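Local coordinates for protein REP-associated tyrosine transposase (Escherichia coli, PDB 4ER8) that binds the hairpins of repetitive extragenic palindromes and cleaves and recombines the DNA elements that they make up, at residues 13-18 against 59-64; 50-55 against 115-120. One frame throughout, in Å; residues are numbered along the deposited sequence.

Contact 1: residues 13-18 against 59-64. With NI (nickel (II) ion), chain C; nucleotides of chain B.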
loop_
_atom_site.group_PDB
_atom_site.type_symbol
_atom_site.label_atom_id
_atom_site.label_comp_id
_atom_site.label_asym_id
_atom_site.label_seq_id
_atom_site.Cartn_x
_atom_site.Cartn_y
_atom_site.Cartn_z
ATOM N N THR A 13 -7.781 6.039 -10.007
ATOM C CA THR A 13 -7.590 5.129 -8.923
ATOM C C THR A 13 -6.397 4.278 -9.295
ATOM O O THR A 13 -6.251 3.911 -10.460
ATOM C CB THR A 13 -8.867 4.285 -8.737
ATOM O OG1 THR A 13 -9.916 5.140 -8.216
ATOM C CG2 THR A 13 -8.629 3.140 -7.748
ATOM N N TRP A 14 -5.531 3.973 -8.332
ATOM C CA TRP A 14 -4.359 3.171 -8.609
ATOM C C TRP A 14 -3.984 2.267 -7.439
ATOM O O TRP A 14 -4.387 2.491 -6.277
ATOM C CB TRP A 14 -3.133 4.051 -8.857
ATOM C CG TRP A 14 -3.135 5.036 -9.996
ATOM C CD1 TRP A 14 -2.556 4.861 -11.238
ATOM C CD2 TRP A 14 -3.641 6.370 -9.981
ATOM N NE1 TRP A 14 -2.698 6.010 -11.984
ATOM C CE2 TRP A 14 -3.368 6.938 -11.237
ATOM C CE3 TRP A 14 -4.307 7.130 -9.034
ATOM C CZ2 TRP A 14 -3.764 8.213 -11.570
ATOM C CZ3 TRP A 14 -4.674 8.376 -9.336
ATOM C CH2 TRP A 14 -4.404 8.928 -10.600
ATOM N N PHE A 15 -3.152 1.275 -7.775
ATOM C CA PHE A 15 -2.609 0.304 -6.846
ATOM C C PHE A 15 -1.110 0.564 -6.805
ATOM O O PHE A 15 -0.519 0.829 -7.871
ATOM C CB PHE A 15 -2.825 -1.086 -7.412
ATOM C CG PHE A 15 -2.105 -2.178 -6.641
ATOM C CD1 PHE A 15 -2.664 -2.731 -5.532
ATOM C CD2 PHE A 15 -0.847 -2.612 -7.031
ATOM C CE1 PHE A 15 -1.988 -3.723 -4.816
ATOM C CE2 PHE A 15 -0.191 -3.588 -6.348
ATOM C CZ PHE A 15 -0.768 -4.165 -5.251
ATOM N N PHE A 16 -0.502 0.469 -5.616
ATOM C CA PHE A 16 0.910 0.795 -5.461
ATOM C C PHE A 16 1.570 -0.207 -4.546
ATOM O O PHE A 16 0.904 -0.828 -3.736
ATOM C CB PHE A 16 1.124 2.180 -4.847
ATOM C CG PHE A 16 0.486 3.313 -5.580
ATOM C CD1 PHE A 16 -0.667 3.880 -5.114
ATOM C CD2 PHE A 16 1.048 3.842 -6.686
ATOM C CE1 PHE A 16 -1.243 4.990 -5.726
ATOM C CE2 PHE A 16 0.456 4.961 -7.345
ATOM C CZ PHE A 16 -0.690 5.527 -6.850
ATOM N N THR A 17 2.884 -0.358 -4.674
ATOM C CA THR A 17 3.663 -1.295 -3.869
ATOM C C THR A 17 4.905 -0.498 -3.566
ATOM O O THR A 17 5.601 0.007 -4.492
ATOM C CB THR A 17 4.055 -2.581 -4.654
ATOM O OG1 THR A 17 2.896 -3.408 -4.878
ATOM C CG2 THR A 17 5.039 -3.423 -3.849
ATOM N N VAL A 18 5.168 -0.310 -2.272
ATOM C CA VAL A 18 6.365 0.399 -1.842
ATOM C C VAL A 18 7.144 -0.556 -0.918
ATOM O O VAL A 18 6.603 -1.124 0.059
ATOM C CB VAL A 18 6.001 1.658 -1.138
ATOM C CG1 VAL A 18 7.186 2.250 -0.510
ATOM C CG2 VAL A 18 5.306 2.653 -2.095
ATOM N N HIS A 59 7.371 -3.825 3.598
ATOM C CA HIS A 59 6.823 -3.257 2.359
ATOM C C HIS A 59 5.340 -3.069 2.547
ATOM O O HIS A 59 4.771 -3.538 3.540
ATOM C CB HIS A 59 7.099 -4.168 1.145
ATOM C CG HIS A 59 6.194 -5.361 1.019
ATOM N ND1 HIS A 59 6.235 -6.435 1.886
ATOM C CD2 HIS A 59 5.276 -5.683 0.071
ATOM C CE1 HIS A 59 5.369 -7.358 1.483
ATOM N NE2 HIS A 59 4.760 -6.915 0.394
ATOM N N MET A 60 4.701 -2.390 1.612
ATOM C CA MET A 60 3.296 -2.167 1.733
ATOM C C MET A 60 2.713 -2.122 0.347
ATOM O O MET A 60 3.438 -1.852 -0.620
ATOM C CB MET A 60 3.015 -0.885 2.524
ATOM C CG MET A 60 3.438 0.441 1.925
ATOM S SD MET A 60 3.627 1.762 3.231
ATOM C CE MET A 60 4.264 3.075 2.264
ATOM N N HIS A 61 1.419 -2.414 0.249
ATOM C CA HIS A 61 0.661 -2.291 -0.972
ATOM C C HIS A 61 -0.547 -1.465 -0.662
ATOM O O HIS A 61 -1.106 -1.593 0.431
ATOM C CB HIS A 61 0.150 -3.645 -1.388
ATOM C CG HIS A 61 1.211 -4.668 -1.571
ATOM N ND1 HIS A 61 1.989 -4.740 -2.709
ATOM C CD2 HIS A 61 1.609 -5.689 -0.779
ATOM C CE1 HIS A 61 2.843 -5.744 -2.598
ATOM N NE2 HIS A 61 2.624 -6.346 -1.443
ATOM N N CYS A 62 -1.007 -0.649 -1.600
ATOM C CA CYS A 62 -2.244 0.082 -1.312
ATOM C C CYS A 62 -3.003 0.575 -2.555
ATOM O O CYS A 62 -2.487 0.536 -3.665
ATOM C CB CYS A 62 -1.935 1.221 -0.365
ATOM S SG CYS A 62 -0.957 2.454 -1.170
ATOM N N ILE A 63 -4.241 1.015 -2.358
ATOM C CA ILE A 63 -5.057 1.626 -3.431
ATOM C C ILE A 63 -5.571 3.031 -3.084
ATOM O O ILE A 63 -6.177 3.216 -2.017
ATOM C CB ILE A 63 -6.253 0.767 -3.771
ATOM C CG1 ILE A 63 -5.800 -0.626 -4.218
ATOM C CG2 ILE A 63 -7.026 1.418 -4.874
ATOM C CD1 ILE A 63 -6.922 -1.704 -4.216
ATOM N N TRP A 64 -5.323 3.999 -3.967
ATOM C CA TRP A 64 -5.786 5.393 -3.753
ATOM C C TRP A 64 -6.699 5.866 -4.853
ATOM O O TRP A 64 -6.631 5.399 -5.992
ATOM C CB TRP A 64 -4.652 6.429 -3.774
ATOM C CG TRP A 64 -3.560 6.260 -2.811
ATOM C CD1 TRP A 64 -3.550 5.466 -1.719
ATOM C CD2 TRP A 64 -2.312 6.966 -2.819
ATOM N NE1 TRP A 64 -2.338 5.582 -1.071
ATOM C CE2 TRP A 64 -1.572 6.516 -1.717
ATOM C CE3 TRP A 64 -1.749 7.927 -3.660
ATOM C CZ2 TRP A 64 -0.268 6.981 -1.435
ATOM C CZ3 TRP A 64 -0.442 8.395 -3.384
ATOM C CH2 TRP A 64 0.275 7.915 -2.283
HETATM NI NI NI C . 3.393 -8.041 -0.714
ATOM P P DA B 3 10.028 -1.669 -16.422
ATOM O OP1 DA B 3 10.747 -0.413 -16.206
ATOM O OP2 DA B 3 10.413 -2.368 -17.653
ATOM O "O5'" DA B 3 10.007 -2.749 -15.246
ATOM C "C5'" DA B 3 9.612 -2.425 -13.931
ATOM C "C4'" DA B 3 10.747 -1.656 -13.238
ATOM O "O4'" DA B 3 10.334 -1.257 -11.913
ATOM C "C3'" DA B 3 12.066 -2.364 -13.059
ATOM O "O3'" DA B 3 13.025 -1.384 -13.031
ATOM C "C2'" DA B 3 11.902 -2.977 -11.674
ATOM C "C1'" DA B 3 11.161 -1.847 -10.948
ATOM N N9 DA B 3 10.220 -2.163 -9.869
ATOM C C8 DA B 3 9.385 -3.241 -9.745
ATOM N N7 DA B 3 8.645 -3.202 -8.664
ATOM C C5 DA B 3 9.025 -2.028 -8.029
ATOM C C6 DA B 3 8.616 -1.409 -6.822
ATOM N N6 DA B 3 7.671 -1.889 -5.962
ATOM N N1 DA B 3 9.197 -0.227 -6.541
ATOM C C2 DA B 3 10.107 0.258 -7.370
ATOM N N3 DA B 3 10.579 -0.246 -8.501
ATOM C C4 DA B 3 9.978 -1.386 -8.775
#

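Contact 2: residues 50-55 against 115-120. With NI (nickel (II) ion), chain C.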
loop_
_atom_site.group_PDB
_atom_site.type_symbol
_atom_site.label_atom_id
_atom_site.label_comp_id
_atom_site.label_asym_id
_atom_site.label_seq_id
_atom_site.Cartn_x
_atom_site.Cartn_y
_atom_site.Cartn_z
ATOM N N ILE A 50 -8.033 6.636 0.692
ATOM C CA ILE A 50 -7.449 5.328 0.871
ATOM C C ILE A 50 -8.528 4.262 0.656
ATOM O O ILE A 50 -9.291 3.952 1.575
ATOM C CB ILE A 50 -6.868 5.135 2.269
ATOM C CG1 ILE A 50 -5.791 6.185 2.564
ATOM C CG2 ILE A 50 -6.292 3.727 2.402
ATOM C CD1 ILE A 50 -5.026 6.007 3.927
ATOM N N ASN A 51 -8.575 3.700 -0.555
ATOM C CA ASN A 51 -9.459 2.588 -0.856
ATOM C C ASN A 51 -9.044 1.368 -0.033
ATOM O O ASN A 51 -9.899 0.728 0.608
ATOM C CB ASN A 51 -9.435 2.274 -2.338
ATOM C CG ASN A 51 -10.146 3.313 -3.162
ATOM O OD1 ASN A 51 -11.356 3.300 -3.257
ATOM N ND2 ASN A 51 -9.394 4.211 -3.780
ATOM N N ALA A 52 -7.745 1.064 -0.026
ATOM C CA ALA A 52 -7.227 0.027 0.835
ATOM C C ALA A 52 -5.721 0.128 1.076
ATOM O O ALA A 52 -5.004 0.739 0.295
ATOM C CB ALA A 52 -7.584 -1.339 0.299
ATOM N N TRP A 53 -5.246 -0.495 2.153
ATOM C CA TRP A 53 -3.835 -0.458 2.431
ATOM C C TRP A 53 -3.449 -1.627 3.349
ATOM O O TRP A 53 -4.185 -1.907 4.280
ATOM C CB TRP A 53 -3.548 0.887 3.093
ATOM C CG TRP A 53 -2.159 1.414 3.024
ATOM C CD1 TRP A 53 -0.993 0.735 3.269
ATOM C CD2 TRP A 53 -1.788 2.777 2.769
ATOM N NE1 TRP A 53 0.082 1.598 3.136
ATOM C CE2 TRP A 53 -0.390 2.856 2.853
ATOM C CE3 TRP A 53 -2.515 3.945 2.475
ATOM C CZ2 TRP A 53 0.301 4.057 2.643
ATOM C CZ3 TRP A 53 -1.834 5.127 2.260
ATOM C CH2 TRP A 53 -0.444 5.181 2.334
ATOM N N VAL A 54 -2.354 -2.337 3.049
ATOM C CA VAL A 54 -1.663 -3.147 4.057
ATOM C C VAL A 54 -0.270 -2.604 4.316
ATOM O O VAL A 54 0.408 -2.098 3.412
ATOM C CB VAL A 54 -1.326 -4.568 3.626
ATOM C CG1 VAL A 54 -2.331 -5.531 4.082
ATOM C CG2 VAL A 54 -1.018 -4.643 2.141
ATOM N N VAL A 55 0.186 -2.802 5.538
ATOM C CA VAL A 55 1.577 -2.605 5.858
ATOM C C VAL A 55 2.177 -3.932 6.293
ATOM O O VAL A 55 1.660 -4.616 7.169
ATOM C CB VAL A 55 1.710 -1.663 7.010
ATOM C CG1 VAL A 55 3.204 -1.451 7.325
ATOM C CG2 VAL A 55 0.966 -0.362 6.694
ATOM N N TYR A 115 -6.192 -8.803 -3.054
ATOM C CA TYR A 115 -4.776 -9.036 -3.073
ATOM C C TYR A 115 -4.152 -8.323 -1.887
ATOM O O TYR A 115 -3.219 -8.837 -1.247
ATOM C CB TYR A 115 -4.155 -8.468 -4.328
ATOM C CG TYR A 115 -2.704 -8.861 -4.419
ATOM C CD1 TYR A 115 -2.300 -9.975 -5.169
ATOM C CD2 TYR A 115 -1.722 -8.140 -3.745
ATOM C CE1 TYR A 115 -0.957 -10.324 -5.276
ATOM C CE2 TYR A 115 -0.356 -8.486 -3.853
ATOM C CZ TYR A 115 0.007 -9.579 -4.614
ATOM O OH TYR A 115 1.337 -9.950 -4.668
ATOM N N ILE A 116 -4.653 -7.121 -1.603
ATOM C CA ILE A 116 -4.081 -6.410 -0.521
ATOM C C ILE A 116 -4.310 -7.158 0.790
ATOM O O ILE A 116 -3.334 -7.472 1.476
ATOM C CB ILE A 116 -4.544 -4.968 -0.471
ATOM C CG1 ILE A 116 -3.745 -4.168 -1.518
ATOM C CG2 ILE A 116 -4.346 -4.432 0.952
ATOM C CD1 ILE A 116 -4.437 -2.992 -2.095
ATOM N N TYR A 117 -5.571 -7.482 1.092
ATOM C CA TYR A 117 -5.915 -8.101 2.364
ATOM C C TYR A 117 -5.388 -9.532 2.507
ATOM O O TYR A 117 -5.128 -9.975 3.621
ATOM C CB TYR A 117 -7.432 -8.009 2.682
ATOM C CG TYR A 117 -7.938 -6.568 2.743
ATOM C CD1 TYR A 117 -9.177 -6.197 2.189
ATOM C CD2 TYR A 117 -7.156 -5.560 3.323
ATOM C CE1 TYR A 117 -9.610 -4.855 2.227
ATOM C CE2 TYR A 117 -7.587 -4.243 3.370
ATOM C CZ TYR A 117 -8.799 -3.891 2.813
ATOM O OH TYR A 117 -9.193 -2.562 2.871
ATOM N N ILE A 118 -5.227 -10.246 1.397
ATOM C CA ILE A 118 -4.629 -11.579 1.420
ATOM C C ILE A 118 -3.124 -11.559 1.622
ATOM O O ILE A 118 -2.510 -12.559 1.978
ATOM C CB ILE A 118 -4.917 -12.324 0.127
ATOM C CG1 ILE A 118 -6.311 -12.928 0.193
ATOM C CG2 ILE A 118 -3.938 -13.443 -0.108
ATOM C CD1 ILE A 118 -6.913 -13.151 -1.208
ATOM N N ASN A 119 -2.519 -10.420 1.371
ATOM C CA ASN A 119 -1.083 -10.395 1.275
ATOM C C ASN A 119 -0.366 -10.954 2.529
ATOM O O ASN A 119 0.553 -11.781 2.420
ATOM C CB ASN A 119 -0.621 -8.991 0.964
ATOM C CG ASN A 119 0.545 -8.985 0.089
ATOM O OD1 ASN A 119 1.489 -8.224 0.297
ATOM N ND2 ASN A 119 0.517 -9.846 -0.920
ATOM N N PRO A 120 -0.804 -10.522 3.726
ATOM C CA PRO A 120 -0.077 -10.996 4.925
ATOM C C PRO A 120 0.021 -12.509 4.929
ATOM O O PRO A 120 0.963 -13.086 5.518
ATOM C CB PRO A 120 -0.935 -10.504 6.066
ATOM C CG PRO A 120 -1.520 -9.184 5.515
ATOM C CD PRO A 120 -1.772 -9.448 4.030
HETATM NI NI NI C . 3.393 -8.041 -0.714
#

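Contact 1: residues 13-18 against 59-64
F16 turns the edge of its ring onto one face of the six-membered ring of W64, the two planes 56° apart and the centroids 4.8 Å apart. CE1 does the touching, 3.6 Å from W64 CE3 and offset toward the rim of the indole. F16 CG stands anti to its carbonyl carbon (chi1 -57°); the end of the ring comes nearer the neighbouring strand, with CD1 beside the sulfur of C62, which sits at the ring's edge. Farther along this face V18 and M60 lie side by side, the M60 methyl CE against V18 CB. W77 of helix 73-87 packs against part of this side, stacking on W64 and touching V18, M60 and C62.

The other face carries F15, T17, H61 and I63. F15 meets H61 rim to rim, its CZ 3.8 Å from H61 ND1, with the planes only 17° apart. H61 ND1 gives its N-H to T17 OG1 at 2.7 Å, nearly in the imidazole plane; OG1 is also hydrogen-bonded to A159 O. That bond probably fixes the rotation of the ring and leaves NE2 on the nickel ion at 2.0 Å. H59 NE2 binds the same ion at 2.1 Å, and N119, H123 and E161 complete the protein ligands. T17 O takes a weak hydrogen bond from N6 of DA3 of chain B.

The backbones pair antiparallel: W14 with W64, F16 with C62 and V18 with M60 are hydrogen-bonded pairs, alternating with the non-hydrogen-bonded pairs F15-I63 and T17-H61. Two metal-binding histidines separated by one hydrophobic residue on a central strand, H59-M60-H61 here, form the HUH motif of single-strand nucleases with a catalytic tyrosine.

Contact 2: residues 50-55 against 115-120
The Y117 ring has W53 O at its edge, near the ring plane, while the methyl of A52 approaches its phenol end obliquely. A52 CB lies 3.3 Å from Y117 OH and 3.8 Å from Y117 CZ. The hydroxyl itself is hydrogen-bonded to T136 and D140, which probably limit its movement beside A52. W53 leaves the strand on the side away from the helix; I50 CG2 lies in plane at the edge of its indole, which packs on M60, C62 and I39.

V54 is the main strand residue facing the helix. Its CG2 meets I116 CG2 at 3.5 Å as the two side chains slide past each other in opposite directions, while CG1 lies 3.4 Å from I116 O and 4.0 Å from P120 CD. I116 CG2, anti to its own backbone N, also approaches the backbone N of V54. An alanine in place of V54 would probably open a gap between the strand and the I116 and P120 side chains, leaving both less firmly packed. One turn past I116, N119 OD1 binds the nickel ion at 2.2 Å, and the helix kinks at P120.

N51 and A52 both face I63 in a classic beta bulge; N51 side-chain atoms bond to T65 and Y109. Strand 49-55 runs nearly parallel to helix 106-122 here, the segment axes 17° apart and 7.7 Å at closest. The strand is outermost in the four-stranded sheet, with 59-65 beside it; helix 106-122 packs on the face bearing A52 and V54, and helix 32-45 on the one bearing W53 and V55.

Overall arrangement
The centres of contacts 1 and 2 lie about 8 Å apart, and their segments alternate along the chain: 13-18, 50-55, 59-64, 115-120. Strands 49-55 and 59-65 follow each other in sequence and are neighbours in the four-stranded antiparallel sheet, joined where I63 N meets A52 O at 2.8 Å and H61 O meets V54 N at 3.0 Å, both probable hydrogen bonds. Contact 1 joins strands 13-19 and 59-65 within the sheet, whereas contact 2 sets helix 106-122 against one of its faces. The two share the nickel site: sheet and helix each supply part of the metal site of this HUH nuclease, which H123 and E161 complete.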